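Local coordinates for terminal oxygenase component of carbazole (Janthinobacterium sp., PDB 7BUG), which serves as the terminal oxygenase of carbazole 1,9a-dioxygenase, adding dioxygen to the angular and adjacent carbons of carbazole to open the way to 2'-aminobiphenyl-2,3-diol, at residues F204-R215 / V227-V238. Sequence-based numbering, arbitrary orientation.
Sequences FAPGGDRKQQTR and VYDLIGEHGVPV
F204 lays one face of its ring against I231, whose CG2 sits 4.2 Å from the F204 ring centroid in a CH-pi contact. A first torsion of -63° turns the ring there, CG beside the backbone N. P237 meets the same ring obliquely, its CB 4.0 Å from F204 CE2. Next along the strands, with side chains on the other face, A205 and V236 form an antiparallel hydrogen-bonded pair bonded in both directions, A205 O taking the V236 N-H in its carbonyl plane at 2.7 Å.

Q213 bends back at chi2 (-56°), and its amide folds over the turn of its own segment. NE2 donates to G207 O at 2.7 Å and to D209 O at 3.1 Å, both acceptors lying in the amide plane. A water that accepts from G207 N also lies 2.8 Å from Q213 OE1 and within reach of I231 O, joining the two segments. An alanine here removes the amide, which would probably leave G207 O and the water short of a partner, D209 O with one of its two donors, and the 207-209 loop freer to shift.

Across the contact, Q213 O accepts from L230 N at 2.9 Å. I231 N donates to D229 OD1 in an Asx turn. T214 rests its CB against V227 CG1, and L230 CD1 packs on CB of R215, whose backbone pairs with Y228 through two hydrogen bonds.

H234 carries Q212 OE1 over one imidazole face, the amide tilted 40° from the ring. Two antiparallel ladders, their register shifted by two, stand at the ends of the 206-213 loop and the weakly bonded helical turn 231-234: 214-217 with 226-229 is the edge hairpin of the seven-stranded sheet in the Bet v 1-like catalytic domain, and 203-205 with 236-243 belongs to a smaller sheet.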
ATOM      1  N   PHE A 204      -8.527  32.599  23.033  1.00 28.94           N
ATOM      2  CA  PHE A 204      -7.930  33.831  23.601  1.00 31.75           C
ATOM      3  C   PHE A 204      -7.786  34.863  22.500  1.00 32.31           C
ATOM      4  O   PHE A 204      -7.251  34.539  21.442  1.00 35.56           O
ATOM      5  CB  PHE A 204      -6.529  33.586  24.167  1.00 32.86           C
ATOM      6  CG  PHE A 204      -6.513  32.623  25.315  1.00 34.65           C
ATOM      7  CD1 PHE A 204      -6.370  31.267  25.086  1.00 36.40           C
ATOM      8  CD2 PHE A 204      -6.680  33.072  26.611  1.00 37.72           C
ATOM      9  CE1 PHE A 204      -6.395  30.374  26.144  1.00 35.46           C
ATOM     10  CE2 PHE A 204      -6.711  32.176  27.669  1.00 38.70           C
ATOM     11  CZ  PHE A 204      -6.577  30.829  27.429  1.00 35.59           C
ATOM     12  N   ALA A 205      -8.212  36.100  22.763  1.00 29.97           N
ATOM     13  CA  ALA A 205      -7.780  37.256  21.945  1.00 29.52           C
ATOM     14  C   ALA A 205      -6.422  37.673  22.499  1.00 31.03           C
ATOM     15  O   ALA A 205      -6.342  38.028  23.677  1.00 30.11           O
ATOM     16  CB  ALA A 205      -8.798  38.378  22.008  1.00 32.71           C
ATOM     17  N   PRO A 206      -5.328  37.562  21.715  1.00 30.37           N
ATOM     18  CA  PRO A 206      -3.981  37.853  22.204  1.00 32.29           C
ATOM     19  C   PRO A 206      -3.775  39.329  22.565  1.00 36.04           C
ATOM     20  O   PRO A 206      -4.257  40.161  21.819  1.00 41.48           O
ATOM     21  CB  PRO A 206      -3.046  37.554  21.015  1.00 34.52           C
ATOM     22  CG  PRO A 206      -3.901  36.797  20.013  1.00 34.00           C
ATOM     23  CD  PRO A 206      -5.323  37.206  20.290  1.00 34.37           C
ATOM     24  N   GLY A 207      -3.068  39.620  23.661  1.00 39.12           N
ATOM     25  CA  GLY A 207      -2.657  41.003  24.011  1.00 40.64           C
ATOM     26  C   GLY A 207      -1.140  41.141  24.092  1.00 46.31           C
ATOM     27  O   GLY A 207      -0.469  40.102  24.289  1.00 42.51           O
ATOM     28  N   GLY A 208      -0.616  42.370  23.947  1.00 46.93           N
ATOM     29  CA  GLY A 208       0.825  42.692  24.034  1.00 43.76           C
ATOM     30  C   GLY A 208       1.504  42.565  22.681  1.00 45.33           C
ATOM     31  O   GLY A 208       0.787  42.457  21.675  1.00 51.12           O
ATOM     32  N   ASP A 209       2.837  42.544  22.643  1.00 38.54           N
ATOM     33  CA  ASP A 209       3.591  42.393  21.368  1.00 47.57           C
ATOM     34  C   ASP A 209       3.854  40.902  21.131  1.00 43.67           C
ATOM     35  O   ASP A 209       3.644  40.090  22.072  1.00 40.70           O
ATOM     36  CB  ASP A 209       4.882  43.225  21.308  1.00 52.78           C
ATOM     37  CG  ASP A 209       5.493  43.597  22.647  1.00 60.67           C
ATOM     38  OD1 ASP A 209       5.451  42.761  23.572  1.00 65.09           O
ATOM     39  OD2 ASP A 209       5.995  44.734  22.758  1.00 62.96           O
ATOM     40  N   ARG A 210       4.269  40.586  19.905  1.00 45.87           N
ATOM     41  CA  ARG A 210       4.581  39.212  19.443  1.00 44.03           C
ATOM     42  C   ARG A 210       5.561  38.575  20.432  1.00 43.14           C
ATOM     43  O   ARG A 210       5.316  37.425  20.846  1.00 37.00           O
ATOM     44  CB  ARG A 210       5.167  39.243  18.026  1.00 48.36           C
ATOM     45  CG  ARG A 210       5.100  37.905  17.305  1.00 52.90           C
ATOM     46  CD  ARG A 210       5.934  37.844  16.045  1.00 55.60           C
ATOM     47  NE  ARG A 210       7.235  38.464  16.259  1.00 58.29           N
ATOM     48  CZ  ARG A 210       8.235  37.944  16.977  1.00 62.05           C
ATOM     49  NH1 ARG A 210       8.109  36.763  17.567  1.00 63.79           N
ATOM     50  NH2 ARG A 210       9.368  38.614  17.102  1.00 56.01           N
ATOM     51  N   LYS A 211       6.611  39.307  20.828  1.00 39.00           N
ATOM     52  CA  LYS A 211       7.748  38.748  21.605  1.00 40.35           C
ATOM     53  C   LYS A 211       7.281  38.354  23.018  1.00 41.17           C
ATOM     54  O   LYS A 211       7.972  37.499  23.614  1.00 37.24           O
ATOM     55  CB  LYS A 211       8.935  39.722  21.622  1.00 41.60           C
ATOM     56  CG  LYS A 211       8.726  41.004  22.417  1.00 43.74           C
ATOM     57  CD  LYS A 211       9.544  42.165  21.862  1.00 49.85           C
ATOM     58  CE  LYS A 211       9.647  43.354  22.794  1.00 51.08           C
ATOM     59  NZ  LYS A 211      10.851  43.297  23.658  1.00 53.41           N
ATOM     60  N   GLN A 212       6.153  38.902  23.510  1.00 35.51           N
ATOM     61  CA  GLN A 212       5.580  38.599  24.853  1.00 35.87           C
ATOM     62  C   GLN A 212       4.616  37.402  24.846  1.00 30.11           C
ATOM     63  O   GLN A 212       4.134  37.040  25.936  1.00 27.15           O
ATOM     64  CB  GLN A 212       4.792  39.794  25.388  1.00 45.65           C
ATOM     65  CG  GLN A 212       5.691  40.870  25.968  1.00 48.82           C
ATOM     66  CD  GLN A 212       4.894  42.085  26.375  1.00 54.75           C
ATOM     67  OE1 GLN A 212       3.659  42.068  26.425  1.00 58.65           O
ATOM     68  NE2 GLN A 212       5.612  43.160  26.665  1.00 53.64           N
ATOM     69  N   GLN A 213       4.310  36.812  23.697  1.00 26.38           N
ATOM     70  CA  GLN A 213       3.319  35.701  23.649  1.00 26.07           C
ATOM     71  C   GLN A 213       3.973  34.394  24.099  1.00 24.90           C
ATOM     72  O   GLN A 213       3.233  33.422  24.377  1.00 22.27           O
ATOM     73  CB  GLN A 213       2.804  35.473  22.232  1.00 28.39           C
ATOM     74  CG  GLN A 213       2.132  36.690  21.604  1.00 32.60           C
ATOM     75  CD  GLN A 213       0.991  37.196  22.454  1.00 34.01           C
ATOM     76  OE1 GLN A 213       0.084  36.439  22.832  1.00 33.03           O
ATOM     77  NE2 GLN A 213       1.033  38.485  22.759  1.00 36.09           N
ATOM     78  N   THR A 214       5.304  34.333  24.088  1.00 23.89           N
ATOM     79  CA  THR A 214       6.062  33.121  24.509  1.00 23.05           C
ATOM     80  C   THR A 214       7.277  33.495  25.354  1.00 26.44           C
ATOM     81  O   THR A 214       7.742  34.644  25.279  1.00 22.74           O
ATOM     82  CB  THR A 214       6.527  32.311  23.301  1.00 22.92           C
ATOM     83  OG1 THR A 214       7.416  33.090  22.508  1.00 24.68           O
ATOM     84  CG2 THR A 214       5.382  31.847  22.439  1.00 23.56           C
ATOM     85  N   ARG A 215       7.818  32.533  26.096  1.00 24.32           N
ATOM     86  CA  ARG A 215       9.130  32.670  26.759  1.00 24.15           C
ATOM     87  C   ARG A 215       9.917  31.428  26.373  1.00 23.46           C
ATOM     88  O   ARG A 215       9.492  30.324  26.748  1.00 22.19           O
ATOM     89  CB  ARG A 215       8.954  32.835  28.265  1.00 29.81           C
ATOM     90  CG  ARG A 215      10.215  32.683  29.099  1.00 34.75           C
ATOM     91  CD  ARG A 215      11.311  33.639  28.712  1.00 41.85           C
ATOM     92  NE  ARG A 215      12.125  33.998  29.880  1.00 53.17           N
ATOM     93  CZ  ARG A 215      13.062  33.230  30.447  1.00 57.42           C
ATOM     94  NH1 ARG A 215      13.347  32.022  29.983  1.00 55.27           N
ATOM     95  NH2 ARG A 215      13.724  33.687  31.495  1.00 63.56           N
ATOM     96  N   VAL A 227       9.680  26.083  25.506  1.00 16.99           N
ATOM     97  CA  VAL A 227       8.886  27.317  25.239  1.00 16.52           C
ATOM     98  C   VAL A 227       7.682  27.293  26.164  1.00 16.30           C
ATOM     99  O   VAL A 227       6.975  26.290  26.197  1.00 15.11           O
ATOM    100  CB  VAL A 227       8.447  27.451  23.762  1.00 17.90           C
ATOM    101  CG1 VAL A 227       7.789  28.804  23.519  1.00 19.49           C
ATOM    102  CG2 VAL A 227       9.605  27.265  22.820  1.00 19.33           C
ATOM    103  N   TYR A 228       7.433  28.391  26.869  1.00 17.20           N
ATOM    104  CA  TYR A 228       6.169  28.603  27.605  1.00 17.53           C
ATOM    105  C   TYR A 228       5.229  29.396  26.703  1.00 16.37           C
ATOM    106  O   TYR A 228       5.678  30.334  26.029  1.00 18.86           O
ATOM    107  CB  TYR A 228       6.384  29.368  28.918  1.00 16.91           C
ATOM    108  CG  TYR A 228       7.028  28.557  30.012  1.00 17.96           C
ATOM    109  CD1 TYR A 228       8.397  28.355  30.050  1.00 21.01           C
ATOM    110  CD2 TYR A 228       6.254  27.914  30.955  1.00 19.37           C
ATOM    111  CE1 TYR A 228       8.983  27.588  31.052  1.00 21.32           C
ATOM    112  CE2 TYR A 228       6.816  27.136  31.954  1.00 22.07           C
ATOM    113  CZ  TYR A 228       8.187  26.948  31.986  1.00 21.30           C
ATOM    114  OH  TYR A 228       8.712  26.146  32.965  1.00 24.79           O
ATOM    115  N   ASP A 229       3.960  28.981  26.733  1.00 18.44           N
ATOM    116  CA  ASP A 229       2.796  29.638  26.080  1.00 21.47           C
ATOM    117  C   ASP A 229       2.283  30.690  27.068  1.00 21.07           C
ATOM    118  O   ASP A 229       1.706  30.319  28.082  1.00 21.70           O
ATOM    119  CB  ASP A 229       1.722  28.598  25.719  1.00 24.32           C
ATOM    120  CG  ASP A 229       0.398  29.210  25.253  1.00 27.74           C
ATOM    121  OD1 ASP A 229       0.378  30.432  25.007  1.00 28.61           O
ATOM    122  OD2 ASP A 229      -0.620  28.463  25.219  1.00 30.04           O
ATOM    123  N   LEU A 230       2.498  31.956  26.756  1.00 21.43           N
ATOM    124  CA  LEU A 230       2.082  33.087  27.614  1.00 24.46           C
ATOM    125  C   LEU A 230       0.877  33.796  26.998  1.00 28.51           C
ATOM    126  O   LEU A 230       0.655  34.952  27.395  1.00 28.91           O
ATOM    127  CB  LEU A 230       3.244  34.071  27.753  1.00 24.46           C
ATOM    128  CG  LEU A 230       4.536  33.481  28.304  1.00 23.88           C
ATOM    129  CD1 LEU A 230       5.534  34.602  28.531  1.00 24.52           C
ATOM    130  CD2 LEU A 230       4.294  32.693  29.569  1.00 24.54           C
ATOM    131  N   ILE A 231       0.100  33.141  26.122  1.00 27.77           N
ATOM    132  CA  ILE A 231      -1.089  33.795  25.504  1.00 28.26           C
ATOM    133  C   ILE A 231      -2.063  34.215  26.617  1.00 32.03           C
ATOM    134  O   ILE A 231      -2.564  35.328  26.489  1.00 32.16           O
ATOM    135  CB  ILE A 231      -1.748  32.902  24.437  1.00 29.04           C
ATOM    136  CG1 ILE A 231      -2.607  33.734  23.496  1.00 29.71           C
ATOM    137  CG2 ILE A 231      -2.543  31.773  25.076  1.00 31.28           C
ATOM    138  CD1 ILE A 231      -3.190  32.933  22.372  1.00 32.49           C
ATOM    139  N   GLY A 232      -2.306  33.385  27.649  1.00 31.10           N
ATOM    140  CA  GLY A 232      -3.212  33.689  28.779  1.00 37.08           C
ATOM    141  C   GLY A 232      -2.723  34.822  29.686  1.00 40.60           C
ATOM    142  O   GLY A 232      -3.512  35.300  30.525  1.00 38.79           O
ATOM    143  N   GLU A 233      -1.471  35.269  29.568  1.00 42.68           N
ATOM    144  CA  GLU A 233      -0.894  36.271  30.495  1.00 48.32           C
ATOM    145  C   GLU A 233      -1.479  37.649  30.203  1.00 46.26           C
ATOM    146  O   GLU A 233      -1.951  38.285  31.168  1.00 43.84           O
ATOM    147  CB  GLU A 233       0.631  36.351  30.402  1.00 52.66           C
ATOM    148  CG  GLU A 233       1.316  35.334  31.294  1.00 58.33           C
ATOM    149  CD  GLU A 233       2.527  35.867  32.034  1.00 61.39           C
ATOM    150  OE1 GLU A 233       3.205  36.783  31.500  1.00 59.14           O
ATOM    151  OE2 GLU A 233       2.778  35.374  33.147  1.00 70.05           O
ATOM    152  N   HIS A 234      -1.369  38.110  28.958  1.00 43.12           N
ATOM    153  CA  HIS A 234      -1.882  39.431  28.512  1.00 47.76           C
ATOM    154  C   HIS A 234      -3.075  39.255  27.555  1.00 41.50           C
ATOM    155  O   HIS A 234      -3.617  40.283  27.122  1.00 41.60           O
ATOM    156  CB  HIS A 234      -0.738  40.275  27.929  1.00 56.05           C
ATOM    157  CG  HIS A 234       0.393  40.485  28.886  1.00 66.42           C
ATOM    158  ND1 HIS A 234       0.340  41.428  29.907  1.00 68.45           N
ATOM    159  CD2 HIS A 234       1.594  39.873  28.998  1.00 69.30           C
ATOM    160  CE1 HIS A 234       1.465  41.394  30.595  1.00 71.10           C
ATOM    161  NE2 HIS A 234       2.253  40.450  30.054  1.00 72.21           N
ATOM    162  N   GLY A 235      -3.500  38.016  27.258  1.00 35.10           N
ATOM    163  CA  GLY A 235      -4.636  37.744  26.350  1.00 35.80           C
ATOM    164  C   GLY A 235      -5.990  37.734  27.058  1.00 32.64           C
ATOM    165  O   GLY A 235      -6.062  37.443  28.266  1.00 35.38           O
ATOM    166  N   VAL A 236      -7.068  37.993  26.320  1.00 33.39           N
ATOM    167  CA  VAL A 236      -8.440  37.969  26.895  1.00 35.75           C
ATOM    168  C   VAL A 236      -9.048  36.625  26.554  1.00 35.05           C
ATOM    169  O   VAL A 236      -9.169  36.314  25.371  1.00 36.87           O
ATOM    170  CB  VAL A 236      -9.327  39.101  26.349  1.00 37.59           C
ATOM    171  CG1 VAL A 236     -10.651  39.155  27.104  1.00 34.94           C
ATOM    172  CG2 VAL A 236      -8.610  40.441  26.370  1.00 38.18           C
ATOM    173  N   PRO A 237      -9.480  35.823  27.549  1.00 34.20           N
ATOM    174  CA  PRO A 237     -10.111  34.546  27.246  1.00 35.51           C
ATOM    175  C   PRO A 237     -11.462  34.805  26.564  1.00 36.55           C
ATOM    176  O   PRO A 237     -12.131  35.783  26.936  1.00 36.58           O
ATOM    177  CB  PRO A 237     -10.232  33.879  28.618  1.00 37.31           C
ATOM    178  CG  PRO A 237     -10.353  35.041  29.573  1.00 35.30           C
ATOM    179  CD  PRO A 237      -9.455  36.110  28.987  1.00 34.54           C
ATOM    180  N   VAL A 238     -11.789  33.984  25.558  1.00 32.73           N
ATOM    181  CA  VAL A 238     -13.067  34.035  24.780  1.00 30.48           C
ATOM    182  C   VAL A 238     -14.012  32.985  25.383  1.00 30.96           C
ATOM    183  O   VAL A 238     -13.738  31.776  25.226  1.00 28.65           O
ATOM    184  CB  VAL A 238     -12.847  33.801  23.274  1.00 28.36           C
ATOM    185  CG1 VAL A 238     -14.171  33.809  22.518  1.00 30.74           C
ATOM    186  CG2 VAL A 238     -11.862  34.784  22.645  1.00 27.16           C
TER
HETATM  187  O   HOH W   1      -1.747  37.201  24.740  1.00 29.32           O